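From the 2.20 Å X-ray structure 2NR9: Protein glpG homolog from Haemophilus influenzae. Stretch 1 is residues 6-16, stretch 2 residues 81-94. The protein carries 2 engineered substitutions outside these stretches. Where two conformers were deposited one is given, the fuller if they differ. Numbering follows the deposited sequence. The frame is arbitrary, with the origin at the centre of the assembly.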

# COMPACT_ATOMS: atom_id res chain seq x y z
N ALA A 6 3.83 -12.19 -17.78
CA ALA A 6 3.13 -12.56 -19.01
C ALA A 6 1.71 -12.02 -19.01
O ALA A 6 0.95 -12.24 -19.96
CB ALA A 6 3.13 -14.08 -19.17
N GLN A 7 1.35 -11.30 -17.95
CA GLN A 7 0.02 -10.74 -17.80
C GLN A 7 -0.00 -9.64 -16.74
O GLN A 7 -0.37 -8.50 -17.01
CB GLN A 7 -0.99 -11.84 -17.43
CG GLN A 7 -2.43 -11.38 -17.37
CD GLN A 7 -3.38 -12.50 -16.99
OE1 GLN A 7 -2.98 -13.49 -16.39
NE2 GLN A 7 -4.66 -12.33 -17.32
N GLN A 8 0.40 -10.00 -15.52
CA GLN A 8 0.42 -9.05 -14.41
C GLN A 8 1.36 -7.87 -14.67
O GLN A 8 2.16 -7.89 -15.60
CB GLN A 8 0.77 -9.76 -13.09
CG GLN A 8 -0.33 -10.65 -12.53
CD GLN A 8 -0.59 -11.90 -13.37
OE1 GLN A 8 -1.64 -12.53 -13.26
NE2 GLN A 8 0.38 -12.26 -14.20
N GLY A 9 1.25 -6.85 -13.83
CA GLY A 9 2.06 -5.65 -13.99
C GLY A 9 3.50 -5.84 -13.57
O GLY A 9 3.79 -6.56 -12.61
N LYS A 10 4.40 -5.16 -14.28
CA LYS A 10 5.82 -5.23 -13.99
C LYS A 10 6.19 -4.57 -12.65
O LYS A 10 7.01 -5.09 -11.91
CB LYS A 10 6.63 -4.61 -15.14
CG LYS A 10 6.52 -5.39 -16.44
CD LYS A 10 7.28 -4.70 -17.56
CE LYS A 10 7.18 -5.51 -18.86
NZ LYS A 10 7.94 -4.88 -19.97
N ILE A 11 5.57 -3.44 -12.35
CA ILE A 11 5.83 -2.75 -11.09
C ILE A 11 5.30 -3.57 -9.90
O ILE A 11 5.99 -3.73 -8.90
CB ILE A 11 5.23 -1.33 -11.07
CG1 ILE A 11 5.88 -0.46 -12.16
CG2 ILE A 11 5.44 -0.68 -9.69
CD1 ILE A 11 7.38 -0.20 -11.96
N THR A 12 4.08 -4.07 -10.03
CA THR A 12 3.48 -4.93 -9.00
C THR A 12 4.43 -6.07 -8.70
O THR A 12 4.77 -6.33 -7.54
CB THR A 12 2.14 -5.54 -9.50
OG1 THR A 12 1.19 -4.50 -9.75
CG2 THR A 12 1.58 -6.49 -8.46
N LEU A 13 4.84 -6.77 -9.75
CA LEU A 13 5.75 -7.90 -9.64
C LEU A 13 7.07 -7.52 -8.99
O LEU A 13 7.54 -8.21 -8.11
CB LEU A 13 5.97 -8.55 -11.01
CG LEU A 13 4.78 -9.37 -11.49
CD1 LEU A 13 4.88 -9.70 -12.96
CD2 LEU A 13 4.65 -10.64 -10.66
N ILE A 14 7.67 -6.41 -9.44
CA ILE A 14 8.94 -5.96 -8.85
C ILE A 14 8.82 -5.67 -7.35
O ILE A 14 9.72 -6.01 -6.58
CB ILE A 14 9.49 -4.70 -9.56
CG1 ILE A 14 10.05 -5.05 -10.94
CG2 ILE A 14 10.58 -4.06 -8.71
CD1 ILE A 14 10.66 -3.87 -11.67
N LEU A 15 7.73 -5.01 -6.95
CA LEU A 15 7.52 -4.67 -5.54
C LEU A 15 7.24 -5.90 -4.68
O LEU A 15 7.73 -6.02 -3.55
CB LEU A 15 6.41 -3.63 -5.39
CG LEU A 15 6.75 -2.23 -5.89
CD1 LEU A 15 5.52 -1.32 -5.89
CD2 LEU A 15 7.88 -1.61 -5.06
N THR A 16 6.47 -6.83 -5.22
CA THR A 16 6.18 -8.06 -4.50
C THR A 16 7.46 -8.87 -4.31
O THR A 16 7.80 -9.26 -3.18
CB THR A 16 5.13 -8.90 -5.25
OG1 THR A 16 3.96 -8.10 -5.47
CG2 THR A 16 4.76 -10.14 -4.45
N GLU A 81 -2.39 -1.39 -11.85
CA GLU A 81 -1.38 -1.35 -12.89
C GLU A 81 -1.95 -1.69 -14.27
O GLU A 81 -1.71 -0.98 -15.24
CB GLU A 81 -0.21 -2.26 -12.56
CG GLU A 81 0.89 -2.22 -13.61
CD GLU A 81 2.21 -2.70 -13.07
OE1 GLU A 81 2.20 -3.46 -12.08
OE2 GLU A 81 3.25 -2.32 -13.64
N ARG A 82 -2.71 -2.78 -14.34
CA ARG A 82 -3.28 -3.22 -15.61
C ARG A 82 -4.39 -2.31 -16.11
O ARG A 82 -4.68 -2.29 -17.30
CB ARG A 82 -3.79 -4.66 -15.50
CG ARG A 82 -2.70 -5.71 -15.49
CD ARG A 82 -3.27 -7.13 -15.45
NE ARG A 82 -3.80 -7.48 -14.13
CZ ARG A 82 -5.08 -7.41 -13.78
NH1 ARG A 82 -5.99 -7.01 -14.67
NH2 ARG A 82 -5.46 -7.75 -12.56
N THR A 83 -4.97 -1.53 -15.22
CA THR A 83 -6.08 -0.67 -15.59
C THR A 83 -5.69 0.80 -15.84
O THR A 83 -6.16 1.42 -16.80
CB THR A 83 -7.23 -0.77 -14.58
OG1 THR A 83 -7.58 -2.14 -14.40
CG2 THR A 83 -8.44 -0.00 -15.08
N PHE A 84 -4.80 1.34 -15.01
CA PHE A 84 -4.40 2.76 -15.14
C PHE A 84 -2.93 3.00 -15.52
O PHE A 84 -2.52 4.14 -15.70
CB PHE A 84 -4.73 3.52 -13.85
CG PHE A 84 -6.12 3.29 -13.35
CD1 PHE A 84 -6.35 2.39 -12.33
CD2 PHE A 84 -7.19 3.98 -13.90
CE1 PHE A 84 -7.63 2.17 -11.87
CE2 PHE A 84 -8.47 3.75 -13.45
CZ PHE A 84 -8.69 2.86 -12.42
N GLY A 85 -2.13 1.93 -15.56
CA GLY A 85 -0.73 2.07 -15.93
C GLY A 85 0.27 1.85 -14.81
O GLY A 85 -0.06 1.97 -13.62
N SER A 86 1.51 1.56 -15.19
CA SER A 86 2.57 1.31 -14.22
C SER A 86 3.01 2.56 -13.47
O SER A 86 3.44 2.48 -12.32
CB SER A 86 3.77 0.65 -14.91
OG SER A 86 3.40 -0.60 -15.48
N VAL A 87 2.93 3.71 -14.13
CA VAL A 87 3.32 4.97 -13.49
C VAL A 87 2.38 5.28 -12.33
O VAL A 87 2.82 5.65 -11.23
CB VAL A 87 3.32 6.14 -14.50
CG1 VAL A 87 3.46 7.46 -13.78
CG2 VAL A 87 4.42 5.96 -15.53
N LYS A 88 1.09 5.10 -12.57
CA LYS A 88 0.07 5.33 -11.57
C LYS A 88 0.33 4.50 -10.31
O LYS A 88 0.27 5.02 -9.19
CB LYS A 88 -1.32 4.99 -12.14
CG LYS A 88 -2.46 5.18 -11.16
CD LYS A 88 -2.63 6.64 -10.78
CE LYS A 88 -3.06 7.48 -11.98
NZ LYS A 88 -3.11 8.93 -11.65
N LEU A 89 0.61 3.21 -10.49
CA LEU A 89 0.89 2.34 -9.35
C LEU A 89 2.16 2.77 -8.61
O LEU A 89 2.17 2.88 -7.38
CB LEU A 89 1.01 0.88 -9.79
CG LEU A 89 1.31 -0.10 -8.65
CD1 LEU A 89 0.22 -0.05 -7.58
CD2 LEU A 89 1.50 -1.50 -9.18
N LEU A 90 3.22 3.04 -9.37
CA LEU A 90 4.49 3.44 -8.79
C LEU A 90 4.26 4.69 -7.93
O LEU A 90 4.68 4.74 -6.78
CB LEU A 90 5.52 3.73 -9.88
CG LEU A 90 6.97 3.31 -9.59
CD1 LEU A 90 7.94 4.06 -10.51
CD2 LEU A 90 7.34 3.53 -8.13
N MET A 91 3.56 5.68 -8.50
CA MET A 91 3.23 6.94 -7.81
C MET A 91 2.40 6.74 -6.54
O MET A 91 2.72 7.31 -5.49
CB MET A 91 2.48 7.89 -8.75
CG MET A 91 3.36 8.59 -9.79
SD MET A 91 2.41 9.76 -10.80
CE MET A 91 3.70 10.43 -11.85
N LEU A 92 1.30 6.02 -6.65
CA LEU A 92 0.49 5.73 -5.48
C LEU A 92 1.38 5.09 -4.41
O LEU A 92 1.29 5.42 -3.23
CB LEU A 92 -0.65 4.76 -5.83
CG LEU A 92 -1.85 5.28 -6.63
CD1 LEU A 92 -2.60 4.11 -7.25
CD2 LEU A 92 -2.77 6.10 -5.74
N TYR A 93 2.30 4.22 -4.84
CA TYR A 93 3.20 3.54 -3.89
C TYR A 93 4.14 4.50 -3.16
O TYR A 93 4.28 4.44 -1.93
CB TYR A 93 4.00 2.43 -4.58
CG TYR A 93 5.16 1.93 -3.74
CD1 TYR A 93 4.95 1.07 -2.66
CD2 TYR A 93 6.46 2.36 -3.99
CE1 TYR A 93 6.01 0.65 -1.86
CE2 TYR A 93 7.52 1.93 -3.20
CZ TYR A 93 7.29 1.08 -2.14
OH TYR A 93 8.35 0.65 -1.37
N VAL A 94 4.85 5.32 -3.92
CA VAL A 94 5.78 6.26 -3.35
C VAL A 94 5.08 7.22 -2.38
O VAL A 94 5.52 7.42 -1.25
CB VAL A 94 6.52 7.08 -4.44
CG1 VAL A 94 7.36 8.17 -3.81
CG2 VAL A 94 7.41 6.17 -5.29

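The first turn of a helix carries backbone NH groups with no carbonyl partner of their own, and a carboxylate borrowed from a distant part of the chain can satisfy them. The contact between residues 6-16 and 81-94 of this GlpG homolog, which buries 493 Å² over both sides, is a worked example, continued by apolar packing as the two helices run on at 38° to each other.

E81 opens stretch 2 and does most of the polar work. Its CA-to-CB bond points toward stretch 1, and with chi1 and chi2 both t the side chain extends to the start of helix 10-16. There E81 OE2 accepts a hydrogen bond from I11 N at 2.9 Å, while E81 OE1 accepts two, from T12 N at 2.8 Å and T12 OG1 at 2.7 Å. Glutamate suits this buried site because its two oxygens serve successive NH groups, and buried T12 adds a hydroxyl to the same cluster. At the N-cap, G9 CA comes within 2.9 Å of E81 OE1; a CB at this position would point toward stretch 2 and sit 1.7 Å from that oxygen, a clash that glycine avoids.

R82 follows on the surface. Its CB points sideways, but the chain bends nearer, and its aliphatic part lies along the loop before the helix, with R82 CD 3.6 Å from Q7 O.

At G85 the first helical segment ends and the next is about to begin. The positive phi would jam a CB against the preceding carbonyl oxygen, so the backbone itself calls for glycine. The CA-to-CB bond of S86 points toward stretch 1, while S86 OG donates a hydrogen bond within its own stretch, to E81 OE2 at 2.5 Å, supporting the carboxylate that holds the other helix. S86 CB packs 3.6 Å from I11 CG1.

I11 is the knob of the interface, seated among E81, S86, L89 and L90. I11 CG2 touches both leucines, 4.1 Å from L89 CD2 and 4.3 Å from L90 CG, and I11 CD1 lies equally close to L90 CG. Buried L89, its CA-to-CB bond toward stretch 1, also places L89 CD2 3.1 Å from T12 OG1.

One turn beyond L89, Y93 presents a ring face to L15, both buried. L15 CD2 stands 4.1 Å from the centroid of the Y93 ring, 16° off its normal, a CH-pi contact, while L15 CD1 approaches Y93 CG at 3.9 Å. Leucine methyls fit the flat face, and the tyrosine hydroxyl is hydrogen-bonded elsewhere in the structure.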